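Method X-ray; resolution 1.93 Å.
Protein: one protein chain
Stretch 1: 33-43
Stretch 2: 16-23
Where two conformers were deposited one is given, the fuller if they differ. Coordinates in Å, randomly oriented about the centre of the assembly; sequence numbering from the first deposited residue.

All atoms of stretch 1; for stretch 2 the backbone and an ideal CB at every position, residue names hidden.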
# COMPACT_ATOMS: atom_id res chain seq x y z
N THR A 33 11.51 4.77 2.10
CA THR A 33 10.35 4.68 1.22
C THR A 33 9.28 5.61 1.77
O THR A 33 9.05 5.69 2.98
CB THR A 33 9.87 3.23 1.07
OG1 THR A 33 9.13 2.83 2.22
CG2 THR A 33 11.12 2.30 1.08
N VAL A 34 8.66 6.37 0.87
CA VAL A 34 7.70 7.38 1.28
C VAL A 34 6.44 7.13 0.45
O VAL A 34 6.50 7.08 -0.79
CB VAL A 34 8.24 8.82 0.95
CG1 VAL A 34 7.19 9.88 1.23
CG2 VAL A 34 9.59 9.16 1.74
N VAL A 35 5.31 7.01 1.13
CA VAL A 35 4.04 6.81 0.43
C VAL A 35 3.19 8.04 0.68
O VAL A 35 2.87 8.41 1.82
CB VAL A 35 3.25 5.55 0.92
CG1 VAL A 35 2.00 5.29 0.02
CG2 VAL A 35 4.19 4.32 0.96
N VAL A 36 2.77 8.67 -0.40
CA VAL A 36 1.77 9.75 -0.28
C VAL A 36 0.41 9.06 -0.46
O VAL A 36 0.10 8.52 -1.56
CB VAL A 36 1.96 10.85 -1.38
CG1 VAL A 36 0.88 11.93 -1.20
CG2 VAL A 36 3.38 11.52 -1.25
N LEU A 37 -0.40 9.06 0.61
CA LEU A 37 -1.58 8.22 0.62
C LEU A 37 -2.79 9.05 0.17
O LEU A 37 -3.36 8.75 -0.89
CB LEU A 37 -1.79 7.59 2.00
CG LEU A 37 -0.73 6.50 2.22
CD1 LEU A 37 -0.34 6.27 3.70
CD2 LEU A 37 -1.32 5.19 1.64
N LYS A 38 -3.16 10.07 0.95
CA LYS A 38 -4.42 10.82 0.69
C LYS A 38 -4.30 12.21 1.28
O LYS A 38 -3.53 12.43 2.20
CB LYS A 38 -5.63 10.22 1.44
CG LYS A 38 -5.72 8.79 1.60
CD LYS A 38 -7.03 8.41 2.34
CE LYS A 38 -7.15 6.88 2.36
NZ LYS A 38 -8.47 6.36 2.91
N ALA A 39 -5.06 13.15 0.75
CA ALA A 39 -5.24 14.43 1.42
C ALA A 39 -6.75 14.59 1.68
O ALA A 39 -7.58 14.01 0.95
CB ALA A 39 -4.75 15.57 0.51
N ARG A 40 -7.12 15.40 2.67
CA ARG A 40 -8.52 15.71 2.91
C ARG A 40 -8.66 17.11 3.48
O ARG A 40 -7.68 17.71 3.99
CB ARG A 40 -9.15 14.68 3.87
CG ARG A 40 -8.68 14.80 5.31
CD ARG A 40 -9.12 13.66 6.23
NE ARG A 40 -8.44 13.70 7.54
CZ ARG A 40 -8.49 12.71 8.44
NH1 ARG A 40 -9.20 11.60 8.19
NH2 ARG A 40 -7.87 12.84 9.61
N HIS A 41 -9.90 17.63 3.40
CA HIS A 41 -10.29 18.95 3.86
C HIS A 41 -9.45 20.04 3.22
O HIS A 41 -9.12 21.02 3.88
CB HIS A 41 -10.20 19.07 5.40
CG HIS A 41 -10.91 17.98 6.14
ND1 HIS A 41 -12.24 17.66 5.91
CD2 HIS A 41 -10.50 17.19 7.15
CE1 HIS A 41 -12.60 16.68 6.72
NE2 HIS A 41 -11.56 16.36 7.47
N LEU A 42 -9.09 19.86 1.95
CA LEU A 42 -8.34 20.89 1.22
C LEU A 42 -9.24 22.10 0.97
O LEU A 42 -10.41 21.91 0.68
CB LEU A 42 -7.79 20.32 -0.09
CG LEU A 42 -6.70 19.25 0.05
CD1 LEU A 42 -6.31 18.73 -1.33
CD2 LEU A 42 -5.47 19.69 0.88
N PRO A 43 -8.69 23.31 1.12
CA PRO A 43 -9.40 24.60 0.98
C PRO A 43 -10.40 24.71 -0.17
O PRO A 43 -10.09 24.26 -1.28
CB PRO A 43 -8.26 25.58 0.74
CG PRO A 43 -7.11 25.02 1.42
CD PRO A 43 -7.29 23.53 1.53
N UNK A 16 -6.07 24.69 5.98
CA UNK A 16 -5.22 24.13 4.86
C UNK A 16 -5.36 22.64 4.61
O UNK A 16 -4.72 22.11 3.69
CB UNK A 16 -3.74 24.41 5.15
N UNK A 17 -6.16 21.93 5.42
CA UNK A 17 -6.32 20.53 5.16
C UNK A 17 -5.26 19.64 5.80
O UNK A 17 -4.43 20.08 6.59
CB UNK A 17 -6.33 20.31 3.65
N UNK A 18 -5.34 18.36 5.47
CA UNK A 18 -4.49 17.33 6.08
C UNK A 18 -3.96 16.37 5.04
O UNK A 18 -4.59 16.17 4.00
CB UNK A 18 -5.26 16.56 7.15
N UNK A 19 -2.83 15.73 5.34
CA UNK A 19 -2.14 14.87 4.40
C UNK A 19 -1.70 13.62 5.14
O UNK A 19 -1.15 13.70 6.26
CB UNK A 19 -0.95 15.58 3.76
N UNK A 20 -2.05 12.47 4.58
CA UNK A 20 -1.72 11.18 5.21
C UNK A 20 -0.51 10.59 4.47
O UNK A 20 -0.54 10.41 3.22
CB UNK A 20 -2.91 10.22 5.17
N UNK A 21 0.56 10.31 5.22
CA UNK A 21 1.80 9.85 4.57
C UNK A 21 2.36 8.68 5.39
O UNK A 21 2.04 8.58 6.58
CB UNK A 21 2.82 10.98 4.46
N UNK A 22 3.06 7.76 4.73
CA UNK A 22 3.68 6.64 5.47
C UNK A 22 5.14 6.60 5.06
O UNK A 22 5.45 6.81 3.87
CB UNK A 22 2.99 5.31 5.19
N UNK A 23 6.05 6.35 6.01
CA UNK A 23 7.47 6.31 5.68
C UNK A 23 8.08 5.09 6.34
O UNK A 23 7.55 4.64 7.37
CB UNK A 23 8.18 7.59 6.12

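The two segments run antiparallel, and their pairing fixes which way each position of the second faces. At position 16 the CA-to-CB bond points away from stretch 1, and the ideal CB lies 5.1 Å from Pro43 CG, so nearly any residue, particularly a long polar one, would fit. The deposited residue is Arg16, whose side chain makes no close contact here.

Position 17 is far more restrictive. Its CA-to-CB direction is toward stretch 1, and an ideal CB would clash at 2.9 Å with both Arg40 O and His41 O and at 3.0 Å with Leu42 CD2. Its backbone angles, 87/-175, would also jam a CB against the preceding carbonyl. Only glycine suits, and Gly17 is found, its CA 3.1 Å from His41 O.

At position 18 the ideal CB stands 4.1 Å from Arg40 O, on the sheet face that carries the Arg40 side chain, with the His41 ring nearby. An acid is favoured, although a neutral polar chain could also reach. Glu18 forms a salt bridge, with Arg40 NH2 donating to Glu18 OE1 at 2.9 Å; a weak bond from Arg40 NE to Glu18 OE2 at 3.2 Å makes the grip two-pronged. Glu18 OE2 also lies 3.4 Å from His41 CD2, at the ring edge. The backbones pair here too, Glu18 N to Arg40 O at 2.8 Å.

Position 19 turns to the face bearing Val36 and Ala39. The small Ala39 leaves room for an aliphatic chain of moderate length, such as leucine, isoleucine or methionine. Leu19 brings CD1 to 3.9 Å from Ala39 CB and 4.2 Å from Val36 CG1.

Position 20 sits at a beta bulge, where Leu37 N donates to the carbonyl O of position 20 at 2.9 Å and Lys38 N, weakly, to the same O at 3.5 Å. Its ideal CB is 4.3 Å from Leu37 CB, inviting leucine, isoleucine, valine or methionine. Leu20 packs CG 3.9 Å from Leu37 CB.

Position 21 shares its face with Val36, so a beta-branched or other aliphatic residue would suit; Val21 places CG1 4.4 Å from Val36 CA.

Position 22 is closely flanked, its ideal CB 3.8 Å from Leu37 CD1 and 4.3 Å from Val35 CB. Alanine, serine, threonine or valine are plausible. Ser22 sets CB 3.7 Å from Leu37 CD1, while its hydroxyl bonds elsewhere in the structure.

Position 23 faces the side of Val34, with its ideal CB 4.9 Å from Val34 CG2, favouring a larger aliphatic; Leu23 brings CD2 to 3.9 Å from that CG2 of Val34.

Stretch 2 16-23: RGELLVSL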
# COMPACT_ATOMS: atom_id res chain seq x y z
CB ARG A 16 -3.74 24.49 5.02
CG ARG A 16 -3.54 25.99 5.25
CD ARG A 16 -2.15 26.50 4.92
NE ARG A 16 -2.11 27.95 4.75
CZ ARG A 16 -2.70 28.61 3.75
NH1 ARG A 16 -3.41 27.93 2.84
NH2 ARG A 16 -2.60 29.93 3.66
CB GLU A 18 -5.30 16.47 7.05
CG GLU A 18 -5.78 17.13 8.32
CD GLU A 18 -6.68 16.18 9.09
OE1 GLU A 18 -6.17 15.20 9.65
OE2 GLU A 18 -7.88 16.42 9.13
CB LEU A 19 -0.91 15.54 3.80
CG LEU A 19 -0.18 14.73 2.70
CD1 LEU A 19 -1.05 14.63 1.45
CD2 LEU A 19 1.22 15.35 2.33
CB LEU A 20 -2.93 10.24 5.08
CG LEU A 20 -2.73 8.81 5.58
CD1 LEU A 20 -2.48 8.77 7.10
CD2 LEU A 20 -4.02 7.97 5.20
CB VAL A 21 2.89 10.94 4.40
CG1 VAL A 21 2.41 12.06 3.41
CG2 VAL A 21 3.36 11.52 5.77
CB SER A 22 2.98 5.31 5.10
OG SER A 22 3.52 4.24 5.83
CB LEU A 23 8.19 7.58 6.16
CG LEU A 23 7.96 8.91 5.36
CD1 LEU A 23 6.72 9.57 5.82
CD2 LEU A 23 9.18 9.85 5.53
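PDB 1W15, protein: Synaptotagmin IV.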